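Succinylglutamatedesuccinylase/aspartoacylase (Rhodobacter sphaeroides 2.4.1, PDB 3CDX) probably acts as a zinc-dependent hydrolase of the succinylglutamate desuccinylase/aspartoacylase family, cleaving non-peptide amide bonds, and carries calcium at its metal site in this crystal. Local coordinates at the interface of chains A and B. Coordinates in Å, arbitrary orientation; residue numbers count along the deposited sequence, not the author numbering. Chains: chain A/B, Succinylglutamatedesuccinylase/aspartoacylase.

Contact 1: the interface of chains A and B. Residues chain A 277, 279, 298, 300; chain B 71, 74, 221, 226.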
# COMPACT_ATOMS: atom_id res chain seq x y z
N LEU A 277 4.98 4.50 -25.11
CA LEU A 277 5.11 3.10 -25.51
C LEU A 277 6.22 2.98 -26.57
O LEU A 277 6.05 3.37 -27.74
CB LEU A 277 3.75 2.57 -26.02
CG LEU A 277 3.69 1.16 -26.67
CD1 LEU A 277 4.54 0.13 -25.94
CD2 LEU A 277 2.24 0.64 -26.77
N GLU A 279 8.59 1.21 -29.14
CA GLU A 279 8.68 0.13 -30.12
C GLU A 279 10.13 0.11 -30.66
O GLU A 279 10.54 1.08 -31.35
CB GLU A 279 7.72 0.39 -31.29
CG GLU A 279 7.84 -0.66 -32.41
CD GLU A 279 7.19 -0.23 -33.70
OE1 GLU A 279 6.43 0.73 -33.70
OE2 GLU A 279 7.41 -0.88 -34.71
N HIS A 298 5.37 5.78 -28.95
CA HIS A 298 4.00 5.99 -29.35
C HIS A 298 3.27 6.68 -28.22
O HIS A 298 3.55 6.41 -27.02
CB HIS A 298 3.34 4.63 -29.70
CG HIS A 298 3.97 3.92 -30.87
ND1 HIS A 298 3.48 4.00 -32.15
CD2 HIS A 298 5.07 3.13 -30.95
CE1 HIS A 298 4.24 3.29 -32.97
NE2 HIS A 298 5.21 2.75 -32.26
N VAL A 300 -0.17 6.53 -27.27
CA VAL A 300 -1.43 5.82 -27.53
C VAL A 300 -2.61 6.45 -26.83
O VAL A 300 -3.74 6.13 -27.14
CB VAL A 300 -1.36 4.32 -27.21
CG1 VAL A 300 -0.21 3.69 -28.00
CG2 VAL A 300 -1.25 4.07 -25.69
N ILE B 71 0.07 -0.47 -30.54
CA ILE B 71 0.92 0.01 -31.62
C ILE B 71 0.24 -0.10 -33.01
O ILE B 71 0.04 0.91 -33.70
CB ILE B 71 2.28 -0.76 -31.64
CG1 ILE B 71 3.09 -0.40 -30.40
CG2 ILE B 71 3.07 -0.44 -32.94
CD1 ILE B 71 4.23 -1.40 -30.05
N SER B 74 -3.12 2.01 -33.34
CA SER B 74 -2.97 3.45 -33.30
C SER B 74 -2.24 3.94 -34.56
O SER B 74 -2.53 5.03 -35.06
CB SER B 74 -2.27 3.94 -32.02
OG SER B 74 -0.91 3.55 -32.02
N VAL B 221 8.13 -5.52 -25.95
CA VAL B 221 7.56 -5.37 -27.29
C VAL B 221 8.27 -6.33 -28.22
O VAL B 221 9.52 -6.31 -28.33
CB VAL B 221 7.66 -3.93 -27.85
CG1 VAL B 221 7.22 -3.87 -29.35
CG2 VAL B 221 6.80 -2.98 -27.05
N VAL B 226 4.78 -7.17 -33.62
CA VAL B 226 4.30 -5.95 -34.27
C VAL B 226 4.15 -6.13 -35.81
O VAL B 226 3.17 -5.70 -36.40
CB VAL B 226 5.19 -4.71 -33.98
CG1 VAL B 226 4.81 -3.57 -34.86
CG2 VAL B 226 5.11 -4.27 -32.47
O HOH W 1 1.02 5.38 -32.67
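B:Ile71, on helix 68-79 of the catalytic domain typical of the succinylglutamate desuccinylase/aspartoacylase family, packs against strands 276-280 and 293-298 of chain A. Its CG1 meets the methyl CD2 of A:Leu277 at 3.9 Å, the two side chains crossing at about a right angle. The other leucine methyl, CD1, turns to CG2 of B:Val221, 4.0 Å away. CG1 of B:Ile71 also lies over one face of the A:His298 imidazole, towards its rim, while the branch methyl CG2 sits 3.9 Å from the ring carbon CE1. With CG beside the backbone N (chi1 -63°), the ring lies between A:Glu279 and water 1, and both ring nitrogens are used. NE2 donates to the carboxylate OE1 of A:Glu279 at 2.8 Å, nearly in the ring plane and to the anti lone pair. This bond and that of ND1 are likely to hold the ring's rotation and steady the carboxylate, whose OE1 passes CG2 of B:Ile71 at 3.6 Å and whose OE2 faces CG1 of B:Val226. On the opposite side ND1 is joined almost straight (170° at H) to water 1, which lies 2.7 Å from the hydroxyl OG of B:Ser74 and so bridges the chains. A leucine in place of A:His298 would probably leave the A:Glu279 carboxylate freer to turn and break the water link to B:Ser74. OG of B:Ser74 also donates to the backbone O of B:Ile71, one helical turn earlier, and lies near CG1 of A:Val300.

Contact 2: the interface of chains A and B. Residues chain A 22, 24-26, 44-46; chain B 303-304.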
# COMPACT_ATOMS: atom_id res chain seq x y z
N ARG A 22 33.43 -29.83 2.95
CA ARG A 22 32.28 -29.11 2.45
C ARG A 22 31.38 -28.77 3.61
O ARG A 22 31.10 -29.63 4.42
CB ARG A 22 31.53 -29.95 1.42
CG ARG A 22 30.25 -29.33 0.89
CD ARG A 22 29.58 -30.24 -0.15
NE ARG A 22 28.47 -29.56 -0.82
CZ ARG A 22 27.23 -29.55 -0.33
NH1 ARG A 22 26.94 -30.17 0.81
NH2 ARG A 22 26.27 -28.93 -1.00
N ALA A 24 27.62 -26.73 3.92
CA ALA A 24 26.46 -26.14 3.26
C ALA A 24 25.52 -25.73 4.36
O ALA A 24 25.02 -26.58 5.08
CB ALA A 24 25.79 -27.16 2.35
N GLY A 25 25.27 -24.42 4.50
CA GLY A 25 24.39 -23.91 5.55
C GLY A 25 23.81 -22.56 5.22
O GLY A 25 23.61 -22.23 4.05
N TYR A 26 23.53 -21.76 6.24
CA TYR A 26 22.85 -20.48 6.06
C TYR A 26 23.49 -19.48 6.96
O TYR A 26 23.85 -19.81 8.09
CB TYR A 26 21.39 -20.59 6.46
CG TYR A 26 20.68 -21.65 5.69
CD1 TYR A 26 20.24 -21.40 4.40
CD2 TYR A 26 20.48 -22.93 6.23
CE1 TYR A 26 19.61 -22.37 3.67
CE2 TYR A 26 19.86 -23.92 5.47
CZ TYR A 26 19.42 -23.60 4.19
OH TYR A 26 18.80 -24.51 3.41
N PRO A 44 21.47 -18.89 2.04
CA PRO A 44 22.33 -20.06 1.73
C PRO A 44 23.82 -19.74 1.41
O PRO A 44 24.11 -18.86 0.59
CB PRO A 44 21.62 -20.74 0.54
CG PRO A 44 20.62 -19.75 0.03
CD PRO A 44 20.30 -18.80 1.14
N ILE A 45 24.72 -20.48 2.06
CA ILE A 45 26.18 -20.40 1.84
C ILE A 45 26.76 -21.82 1.87
O ILE A 45 26.52 -22.58 2.83
CB ILE A 45 26.95 -19.64 2.96
CG1 ILE A 45 26.48 -18.21 3.14
CG2 ILE A 45 28.50 -19.66 2.70
CD1 ILE A 45 27.07 -17.53 4.40
N THR A 46 27.47 -22.19 0.79
CA THR A 46 28.18 -23.45 0.67
C THR A 46 29.66 -23.12 0.46
O THR A 46 30.01 -22.23 -0.35
CB THR A 46 27.66 -24.33 -0.51
OG1 THR A 46 26.25 -24.55 -0.38
CG2 THR A 46 28.34 -25.72 -0.52
N VAL B 303 19.93 -24.95 0.76
CA VAL B 303 21.16 -25.62 0.38
C VAL B 303 20.79 -27.08 0.06
O VAL B 303 19.73 -27.57 0.49
CB VAL B 303 22.30 -25.50 1.48
CG1 VAL B 303 22.75 -24.04 1.65
CG2 VAL B 303 21.92 -26.14 2.84
N ASP B 304 21.62 -27.77 -0.72
CA ASP B 304 21.47 -29.21 -0.95
C ASP B 304 20.22 -29.71 -1.74
O ASP B 304 20.33 -30.67 -2.51
CB ASP B 304 21.61 -29.99 0.37
CG ASP B 304 23.07 -30.01 0.90
OD1 ASP B 304 24.01 -29.94 0.08
OD2 ASP B 304 23.28 -30.14 2.14
O HOH W 2 24.37 -26.56 -1.58
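Strands 21-30 and 40-50 of chain A, in this zinc-hydrolase family member, receive a loop of chain B through B:Val303 and B:Asp304. B:Val303 is the apolar plug, with 106 Å² of its surface hidden by chain A. Its two methyls divide the work: CG1, beside the backbone N (chi1 -65°), points to the A:Pro44 ring, 3.7 Å from CB, whereas CG2 lies 3.8 Å from CZ of A:Tyr26. On a side turned away from both, the valine CB faces the methyl of A:Ala24 at 4.0 Å. The tyrosine comes from the opposite direction, and its phenol OH accepts the backbone N-H of B:Val303 at 2.9 Å (160° at H), so one aromatic residue holds both the main chain and a methyl of the loop. Next along the loop, B:Asp304 forms a salt bridge with A:Arg22. The arginine chain is extended from CG to NE, carrying its guanidinium out to the carboxylate, and the two planes lie 28° apart. NH2 meets OD1 at 2.7 Å, nearly along the C-O axis of the carboxylate, and NH1 adds a weak bond to the same oxygen. Pairing is therefore through one carboxylate oxygen rather than one for each nitrogen; OD2 instead lies 3.9 Å from CB of A:Ala24. The backbone N of B:Asp304 is tied to water 2 at 3.1 Å, and that water also reaches the hydroxyl OG1 of A:Thr46, giving the loop a further link to strand 40-50.

Contacts 1 and 2 lie about 46 Å apart, measured between the centres of their C-alpha atoms in the copies given, and share no residue. They belong to one two-fold symmetric interface, however, so each recurs with the chains exchanged. In contact 1 chain A supplies A:His298 and A:Val300; in contact 2 residues 303 and 304, a few positions further along the same stretch, come from chain B, hence the long separation. Each subunit thus brings neighbouring parts of this segment to different surfaces of its mate. Such reciprocal reach is consistent with a dimeric unit within the deposited six-chain assembly, although the structure alone does not show which oligomer works in the cell.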